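Local coordinates for protein halotolerant alpha-type carbonic anhydrase (dCA II) (Dunaliella salina, PDB 1Y7W) that probably catalyses the reversible hydration of carbon dioxide to bicarbonate as a salt-tolerant zinc enzyme of the alpha carbonic anhydrase family, at residues L112-I115 against T120-S123. Numbering follows the deposited sequence.
Sequences LPTI and TTKS
The flat groups that meet here are backbone peptide groups: the N-H and C=O of Ile115 face those of Lys122, as an antiparallel hydrogen-bonded pair. Ile115 N gives its hydrogen to Lys122 O at 2.9 Å, and the donor lies in the carbonyl plane. The return bond, Lys122 N to Ile115 O, is shorter at 2.7 Å and nearly straight, 173° at the hydrogen, although its donor is tilted 33° from the plane of that carbonyl. Lys122 O has a further neighbour: the CA of Thr114 stands 3.1 Å from Lys122 O in a CA-H...O contact.

One step along, Thr114 and Ser123 form a non-hydrogen-bonded pair, their CA atoms just 4.3 Å apart, with both side chains on one face of the sheet. There CG2 of Thr114 lies 3.8 Å from OG of Ser123, a van der Waals touch. The methyl reaches it because it is set anti to the carbonyl carbon of Thr114 (chi1 63° for OG1). On the same strand as Ser123, Thr121 crosses Thr114 obliquely, its CG2 3.9 Å from CB of Thr114. The opposite face carries Ile115, packed on Val73 and Phe124, and Lys122, whose chain leads away to a salt bridge between its NZ and Glu155. Past the paired residues, Leu112 brings CD1 to 4.3 Å from CB of Ser123 and also packs on Val125.

This is the hairpin of strands 114-117 and 120-133, the first being an outermost strand of the mixed sheet within the chain; strand 120-133 runs on to the zinc ligands His130 and His132. The chemistry implies a joint held mainly by backbone hydrogen bonds: the reciprocal pair sets the register, and the side chains add mostly van der Waals packing.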
ATOM      1  N   LEU A 112      17.164  -3.721  -7.071  1.00 22.03           N
ATOM      2  CA  LEU A 112      15.955  -4.155  -6.369  1.00 19.44           C
ATOM      3  C   LEU A 112      16.176  -4.302  -4.855  1.00 20.95           C
ATOM      4  O   LEU A 112      17.276  -4.636  -4.389  1.00 18.87           O
ATOM      5  CB  LEU A 112      15.512  -5.475  -6.922  1.00 20.81           C
ATOM      6  CG  LEU A 112      15.066  -5.430  -8.412  1.00 19.88           C
ATOM      7  CD1 LEU A 112      14.624  -6.836  -8.816  1.00 20.00           C
ATOM      8  CD2 LEU A 112      13.902  -4.453  -8.608  1.00 17.97           C
ATOM      9  N   PRO A 113      15.133  -4.028  -4.068  1.00 20.29           N
ATOM     10  CA  PRO A 113      15.293  -4.170  -2.616  1.00 20.42           C
ATOM     11  C   PRO A 113      15.362  -5.661  -2.319  1.00 19.79           C
ATOM     12  O   PRO A 113      14.872  -6.470  -3.111  1.00 19.35           O
ATOM     13  CB  PRO A 113      13.990  -3.523  -2.054  1.00 21.33           C
ATOM     14  CG  PRO A 113      12.995  -3.688  -3.188  1.00 22.11           C
ATOM     15  CD  PRO A 113      13.848  -3.390  -4.420  1.00 17.91           C
ATOM     16  N   THR A 114      15.974  -6.041  -1.192  1.00 19.34           N
ATOM     17  CA  THR A 114      16.016  -7.453  -0.845  1.00 18.40           C
ATOM     18  C   THR A 114      15.564  -7.694   0.603  1.00 18.69           C
ATOM     19  O   THR A 114      15.666  -6.826   1.465  1.00 18.85           O
ATOM     20  CB  THR A 114      17.461  -8.069  -0.954  1.00 19.04           C
ATOM     21  OG1 THR A 114      18.324  -7.419  -0.011  1.00 19.32           O
ATOM     22  CG2 THR A 114      18.043  -7.843  -2.359  1.00 18.88           C
ATOM     23  N   ILE A 115      15.119  -8.912   0.854  1.00 17.10           N
ATOM     24  CA  ILE A 115      14.772  -9.308   2.226  1.00 17.96           C
ATOM     25  C   ILE A 115      15.216 -10.754   2.363  1.00 18.04           C
ATOM     26  O   ILE A 115      15.016 -11.565   1.423  1.00 19.92           O
ATOM     27  CB  ILE A 115      13.250  -9.254   2.504  1.00 17.43           C
ATOM     28  CG1 ILE A 115      12.715  -7.846   2.160  1.00 17.97           C
ATOM     29  CG2 ILE A 115      12.979  -9.619   4.046  1.00 16.47           C
ATOM     30  CD1 ILE A 115      11.129  -7.757   2.292  1.00 18.74           C
ATOM     31  N   THR A 120      16.994 -17.290   3.050  1.00 26.05           N
ATOM     32  CA  THR A 120      17.364 -17.007   1.677  1.00 24.61           C
ATOM     33  C   THR A 120      17.141 -15.528   1.368  1.00 24.62           C
ATOM     34  O   THR A 120      16.046 -14.978   1.631  1.00 20.00           O
ATOM     35  CB  THR A 120      16.493 -17.816   0.694  1.00 27.38           C
ATOM     36  OG1 THR A 120      16.680 -19.217   0.924  1.00 30.69           O
ATOM     37  CG2 THR A 120      16.878 -17.506  -0.749  1.00 28.16           C
ATOM     38  N   THR A 121      18.154 -14.887   0.796  1.00 23.01           N
ATOM     39  CA  THR A 121      18.008 -13.483   0.456  1.00 21.77           C
ATOM     40  C   THR A 121      17.175 -13.419  -0.835  1.00 23.20           C
ATOM     41  O   THR A 121      17.562 -13.976  -1.870  1.00 23.48           O
ATOM     42  CB  THR A 121      19.390 -12.836   0.271  1.00 22.07           C
ATOM     43  OG1 THR A 121      20.093 -12.862   1.537  1.00 20.04           O
ATOM     44  CG2 THR A 121      19.270 -11.397  -0.236  1.00 15.97           C
ATOM     45  N   LYS A 122      16.028 -12.751  -0.789  1.00 21.05           N
ATOM     46  CA  LYS A 122      15.228 -12.660  -1.997  1.00 20.14           C
ATOM     47  C   LYS A 122      15.139 -11.234  -2.497  1.00 18.19           C
ATOM     48  O   LYS A 122      15.176 -10.291  -1.723  1.00 18.32           O
ATOM     49  CB  LYS A 122      13.834 -13.193  -1.751  1.00 22.45           C
ATOM     50  CG  LYS A 122      13.770 -14.703  -1.453  1.00 24.92           C
ATOM     51  CD  LYS A 122      12.340 -15.053  -1.073  1.00 27.91           C
ATOM     52  CE  LYS A 122      12.167 -16.576  -0.761  1.00 31.15           C
ATOM     53  NZ  LYS A 122      11.393 -17.328  -1.800  1.00 31.98           N
ATOM     54  N   SER A 123      15.040 -11.063  -3.809  1.00 17.40           N
ATOM     55  CA  SER A 123      14.900  -9.701  -4.391  1.00 18.28           C
ATOM     56  C   SER A 123      13.401  -9.443  -4.594  1.00 17.36           C
ATOM     57  O   SER A 123      12.654 -10.384  -4.907  1.00 19.05           O
ATOM     58  CB  SER A 123      15.604  -9.651  -5.757  1.00 21.42           C
ATOM     59  OG  SER A 123      16.999  -9.590  -5.559  1.00 21.06           O
TER